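Alpha/beta hydrolase fold protein (Nakamurella multipartita, PDB 4Y7D) probably acts as a hydrolase, although its substrate is not established. Local coordinates at residues A[15-20]-A[24-29]; A[35-40]-A[91-96]. All blocks are in the same frame, centred on the assembly; numbering follows the deposited sequence. Where two conformers were deposited one is given.

Contact 1: A[15-20]-A[24-29]; sequences VQTVST and EVDCVI
Thr17 and Asp26 meet through matching torsions. Thr17 has OG1 beside its own backbone N (chi1 -59°), and Asp26 has CG in the same position (chi1 -79°). This turns the hydroxyl onto the carboxylate, and Thr17 OG1 donates a hydrogen bond to Asp26 OD1 at 2.7 Å. The hydroxyl comes from above the carboxylate plane, 36° out of it. The methyl Val15 CG1 lies 3.6 Å from the other oxygen, Asp26 OD2.

The two strands form an antiparallel beta hairpin. Gln16 pairs with Cys27, and Val18 with Val25, each by two backbone hydrogen bonds. Gln16 N to Cys27 O is short and nearly straight, 2.8 Å. Thr17 and Asp26 form the non-hydrogen-bonded pair between them.

Val18, Val25 and Cys27 make an apolar patch on the other face, which also carries Gln16. Val18 CG2 touches Cys27 SG at 3.9 Å, and Thr20 CG2 reaches Val25 CG1 at the same distance. Helix 82-95 packs against Val18 and Thr20 on this side. Near Ile29, one water accepts a hydrogen bond from Ile29 N at 2.9 Å.

The chemistry thus differs between faces. The Thr17 bond gives the carboxylate of the buried Asp26 a polar partner and probably favours its charged form. On the other face, Val18 and Thr20 turn their methyl groups to helix 82-95.

Contact 2: A[35-40]-A[91-96]; sequences PVLVVH and ALFDAL
Leu37 of strand 35-39 meets Phe93 of helix 82-95 at the rim of the aromatic ring. Leu37 CB lies 3.9 Å from Phe93 CZ, close to the ring plane. Phe93 CE1 is almost as near, at 4.0 Å from Leu37 CB. The ring therefore presents its far edge to the leucine. The methyl Leu37 CD2 touches the same Phe93 CZ, 4.0 Å away, but from above the ring plane. The two side chains run at a slant to each other.

Torsions explain the reach. Phe93 holds its ring beside the backbone N (chi1 -74°), and this swings CZ toward the strand although the CB bond leaves the helix to one side. Leu37 starts toward the helix and has CG opposite its backbone N (chi1 173°).

This leucine-ring contact is the tight part. The second contact is looser: Leu37 CD1 and Leu92 CD2 are 4.5 Å apart, so these methyls only just approach. Backbones stay well separated, with 9.1 Å between Leu37 CA and Phe93 CA. The three touching residues are all buried and join by apolar packing. The solvent side lies on the helix at Asp94 and Ala95, both exposed. Asp94 OD1 makes a salt bridge there with Arg123.

The contact is a helix-on-sheet junction of the alpha/beta hydrolase fold. Strand 35-39 runs between strands 62-66 and 101-106. Val66 of the first touches both Leu37 and Leu92. Leu116 of helix 110-119 also packs on Leu37, so helices 82-95 and 110-119 share this residue. Val36 and Val38 instead meet helix 46-58.

In the fold
Both segments of contact 1 come before either segment of contact 2 in the sequence, and strand 23-31 leads directly into strand 35-39. The centres of the two contacts are about 9 Å apart. Both belong to one mixed eight-stranded sheet. Contact 1 forms its antiparallel edge, while strand 35-39 lies farther in, with strand 62-66 between it and strand 23-31. Helix 82-95 bridges them. Val18 CG1 packs on Ala95 CB at 3.6 Å, and Thr20 CG2 on Leu92 CA at 3.7 Å. One helix thus packs against both the N-terminal hairpin and the inner parallel strands, joining the two parts of the alpha/beta hydrolase core.

Contact 1: A[15-20]-A[24-29]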
loop_
_atom_site.group_PDB
_atom_site.type_symbol
_atom_site.label_atom_id
_atom_site.label_comp_id
_atom_site.label_asym_id
_atom_site.label_seq_id
_atom_site.Cartn_x
_atom_site.Cartn_y
_atom_site.Cartn_z
ATOM N N VAL A 15 14.089 5.130 10.965
ATOM C CA VAL A 15 12.747 5.437 11.502
ATOM C C VAL A 15 12.849 6.611 12.472
ATOM O O VAL A 15 13.766 6.640 13.309
ATOM C CB VAL A 15 12.132 4.239 12.243
ATOM C CG1 VAL A 15 10.790 4.619 12.850
ATOM C CG2 VAL A 15 11.895 3.121 11.280
ATOM N N GLN A 16 11.947 7.579 12.320
ATOM C CA GLN A 16 11.822 8.750 13.184
ATOM C C GLN A 16 10.458 8.747 13.810
ATOM O O GLN A 16 9.507 8.420 13.117
ATOM C CB GLN A 16 11.931 10.028 12.351
ATOM C CG GLN A 16 13.225 10.099 11.576
ATOM C CD GLN A 16 13.548 11.485 11.051
ATOM O OE1 GLN A 16 13.415 12.478 11.788
ATOM N NE2 GLN A 16 14.021 11.565 9.791
ATOM N N THR A 17 10.355 9.133 15.082
ATOM C CA THR A 17 9.067 9.306 15.701
ATOM C C THR A 17 8.702 10.780 15.594
ATOM O O THR A 17 9.516 11.655 15.979
ATOM C CB THR A 17 9.112 8.882 17.160
ATOM O OG1 THR A 17 9.511 7.506 17.210
ATOM C CG2 THR A 17 7.772 9.117 17.836
ATOM N N VAL A 18 7.535 11.070 15.068
ATOM C CA VAL A 18 7.076 12.437 14.984
ATOM C C VAL A 18 5.934 12.621 15.953
ATOM O O VAL A 18 4.900 11.960 15.805
ATOM C CB VAL A 18 6.633 12.805 13.566
ATOM C CG1 VAL A 18 6.123 14.252 13.511
ATOM C CG2 VAL A 18 7.781 12.628 12.603
ATOM N N SER A 19 6.088 13.568 16.882
ATOM C CA SER A 19 5.005 13.843 17.832
ATOM C C SER A 19 4.047 14.845 17.238
ATOM O O SER A 19 4.352 16.036 17.122
ATOM C CB SER A 19 5.462 14.418 19.149
ATOM O OG SER A 19 6.301 13.519 19.810
ATOM N N THR A 20 2.854 14.375 16.953
ATOM C CA THR A 20 1.802 15.204 16.343
ATOM C C THR A 20 0.725 15.520 17.384
ATOM O O THR A 20 0.637 14.907 18.434
ATOM C CB THR A 20 1.119 14.540 15.121
ATOM O OG1 THR A 20 0.049 13.675 15.548
ATOM C CG2 THR A 20 2.111 13.751 14.264
ATOM N N GLU A 24 1.824 10.210 18.616
ATOM C CA GLU A 24 3.071 9.876 17.965
ATOM C C GLU A 24 2.838 9.017 16.726
ATOM O O GLU A 24 1.936 8.184 16.699
ATOM C CB GLU A 24 4.016 9.187 18.962
ATOM C CG GLU A 24 4.589 10.179 19.976
ATOM C CD GLU A 24 5.400 9.550 21.096
ATOM O OE1 GLU A 24 5.712 8.338 21.040
ATOM O OE2 GLU A 24 5.732 10.286 22.054
ATOM N N VAL A 25 3.641 9.254 15.698
ATOM C CA VAL A 25 3.604 8.416 14.487
ATOM C C VAL A 25 5.016 8.220 14.010
ATOM O O VAL A 25 5.808 9.192 13.954
ATOM C CB VAL A 25 2.665 8.966 13.352
ATOM C CG1 VAL A 25 3.170 10.289 12.795
ATOM C CG2 VAL A 25 2.495 7.986 12.202
ATOM N N ASP A 26 5.383 6.972 13.686
ATOM C CA ASP A 26 6.698 6.718 13.143
ATOM C C ASP A 26 6.681 6.827 11.632
ATOM O O ASP A 26 5.702 6.429 10.953
ATOM C CB ASP A 26 7.193 5.328 13.573
ATOM C CG ASP A 26 7.712 5.297 14.982
ATOM O OD1 ASP A 26 7.616 6.301 15.757
ATOM O OD2 ASP A 26 8.277 4.234 15.331
ATOM N N CYS A 27 7.798 7.271 11.088
ATOM C CA CYS A 27 7.928 7.349 9.650
ATOM C C CYS A 27 9.376 7.300 9.219
ATOM O O CYS A 27 10.278 7.447 10.030
ATOM C CB CYS A 27 7.191 8.566 9.091
ATOM S SG CYS A 27 7.880 10.106 9.611
ATOM N N VAL A 28 9.604 7.094 7.921
ATOM C CA VAL A 28 10.906 7.206 7.325
ATOM C C VAL A 28 10.756 8.267 6.263
ATOM O O VAL A 28 9.827 8.238 5.460
ATOM C CB VAL A 28 11.385 5.867 6.715
ATOM C CG1 VAL A 28 12.747 5.989 6.067
ATOM C CG2 VAL A 28 11.404 4.774 7.777
ATOM N N ILE A 29 11.737 9.143 6.253
ATOM C CA ILE A 29 11.782 10.320 5.415
ATOM C C ILE A 29 12.933 10.044 4.437
ATOM O O ILE A 29 14.072 9.901 4.863
ATOM C CB ILE A 29 12.165 11.556 6.282
ATOM C CG1 ILE A 29 11.108 11.866 7.366
ATOM C CG2 ILE A 29 12.426 12.767 5.435
ATOM C CD1 ILE A 29 9.775 12.319 6.864
HETATM O O HOH W 1 13.939 9.148 8.216
#

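Contact 2: A[35-40]-A[91-96]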
loop_
_atom_site.group_PDB
_atom_site.type_symbol
_atom_site.label_atom_id
_atom_site.label_comp_id
_atom_site.label_asym_id
_atom_site.label_seq_id
_atom_site.Cartn_x
_atom_site.Cartn_y
_atom_site.Cartn_z
ATOM N N PRO A 35 6.907 16.235 -2.162
ATOM C CA PRO A 35 6.628 15.165 -1.198
ATOM C C PRO A 35 5.420 14.325 -1.489
ATOM O O PRO A 35 4.397 14.826 -1.994
ATOM C CB PRO A 35 6.452 15.936 0.129
ATOM C CG PRO A 35 5.876 17.239 -0.314
ATOM C CD PRO A 35 6.561 17.580 -1.627
ATOM N N VAL A 36 5.529 13.049 -1.124
ATOM C CA VAL A 36 4.440 12.073 -1.227
ATOM C C VAL A 36 4.326 11.273 0.054
ATOM O O VAL A 36 5.314 10.676 0.500
ATOM C CB VAL A 36 4.736 11.093 -2.371
ATOM C CG1 VAL A 36 3.583 10.112 -2.546
ATOM C CG2 VAL A 36 5.032 11.867 -3.637
ATOM N N LEU A 37 3.129 11.264 0.626
ATOM C CA LEU A 37 2.821 10.403 1.741
ATOM C C LEU A 37 2.519 9.012 1.184
ATOM O O LEU A 37 1.707 8.876 0.292
ATOM C CB LEU A 37 1.614 10.898 2.502
ATOM C CG LEU A 37 1.056 9.994 3.614
ATOM C CD1 LEU A 37 2.003 10.016 4.818
ATOM C CD2 LEU A 37 -0.356 10.404 3.933
ATOM N N VAL A 38 3.245 8.010 1.652
ATOM C CA VAL A 38 3.168 6.615 1.141
ATOM C C VAL A 38 2.533 5.772 2.259
ATOM O O VAL A 38 3.075 5.737 3.380
ATOM C CB VAL A 38 4.562 6.106 0.817
ATOM C CG1 VAL A 38 4.507 4.696 0.263
ATOM C CG2 VAL A 38 5.190 6.997 -0.222
ATOM N N VAL A 39 1.436 5.107 1.933
ATOM C CA VAL A 39 0.574 4.470 2.927
ATOM C C VAL A 39 0.433 2.969 2.634
ATOM O O VAL A 39 -0.178 2.529 1.642
ATOM C CB VAL A 39 -0.801 5.140 2.927
ATOM C CG1 VAL A 39 -1.627 4.607 4.094
ATOM C CG2 VAL A 39 -0.690 6.681 2.955
ATOM N N HIS A 40 1.033 2.178 3.507
ATOM C CA HIS A 40 1.091 0.725 3.362
ATOM C C HIS A 40 -0.253 0.015 3.597
ATOM O O HIS A 40 -1.191 0.526 4.242
ATOM C CB HIS A 40 2.204 0.143 4.302
ATOM C CG HIS A 40 1.873 0.224 5.740
ATOM N ND1 HIS A 40 0.955 -0.615 6.344
ATOM C CD2 HIS A 40 2.372 1.011 6.734
ATOM C CE1 HIS A 40 0.878 -0.325 7.629
ATOM N NE2 HIS A 40 1.717 0.652 7.890
ATOM N N ALA A 91 -2.236 15.756 10.759
ATOM C CA ALA A 91 -1.455 16.226 11.910
ATOM C C ALA A 91 0.056 16.000 11.731
ATOM O O ALA A 91 0.879 16.813 12.164
ATOM C CB ALA A 91 -1.965 15.571 13.188
ATOM N N LEU A 92 0.425 14.919 11.057
ATOM C CA LEU A 92 1.800 14.679 10.674
ATOM C C LEU A 92 2.298 15.786 9.698
ATOM O O LEU A 92 3.372 16.330 9.883
ATOM C CB LEU A 92 1.907 13.302 10.023
ATOM C CG LEU A 92 3.278 12.944 9.436
ATOM C CD1 LEU A 92 4.454 13.056 10.391
ATOM C CD2 LEU A 92 3.181 11.548 8.840
ATOM N N PHE A 93 1.490 16.145 8.699
ATOM C CA PHE A 93 1.860 17.201 7.770
ATOM C C PHE A 93 2.057 18.496 8.572
ATOM O O PHE A 93 3.018 19.221 8.395
ATOM C CB PHE A 93 0.731 17.409 6.747
ATOM C CG PHE A 93 0.603 16.312 5.676
ATOM C CD1 PHE A 93 1.409 15.182 5.646
ATOM C CD2 PHE A 93 -0.369 16.445 4.680
ATOM C CE1 PHE A 93 1.221 14.201 4.665
ATOM C CE2 PHE A 93 -0.556 15.506 3.695
ATOM C CZ PHE A 93 0.235 14.343 3.687
ATOM N N ASP A 94 1.152 18.768 9.507
ATOM C CA ASP A 94 1.311 19.958 10.373
ATOM C C ASP A 94 2.668 19.908 11.121
ATOM O O ASP A 94 3.403 20.923 11.196
ATOM C CB ASP A 94 0.214 20.058 11.443
ATOM C CG ASP A 94 -1.161 20.401 10.897
ATOM O OD1 ASP A 94 -1.286 20.755 9.723
ATOM O OD2 ASP A 94 -2.128 20.316 11.697
ATOM N N ALA A 95 2.996 18.737 11.673
ATOM C CA ALA A 95 4.235 18.551 12.408
ATOM C C ALA A 95 5.513 18.649 11.553
ATOM O O ALA A 95 6.596 18.892 12.090
ATOM C CB ALA A 95 4.219 17.258 13.223
ATOM N N LEU A 96 5.373 18.455 10.240
ATOM C CA LEU A 96 6.451 18.677 9.290
ATOM C C LEU A 96 6.398 20.041 8.664
ATOM O O LEU A 96 7.231 20.309 7.839
ATOM C CB LEU A 96 6.432 17.617 8.184
ATOM C CG LEU A 96 6.493 16.159 8.696
ATOM C CD1 LEU A 96 6.304 15.189 7.538
ATOM C CD2 LEU A 96 7.788 15.911 9.433
#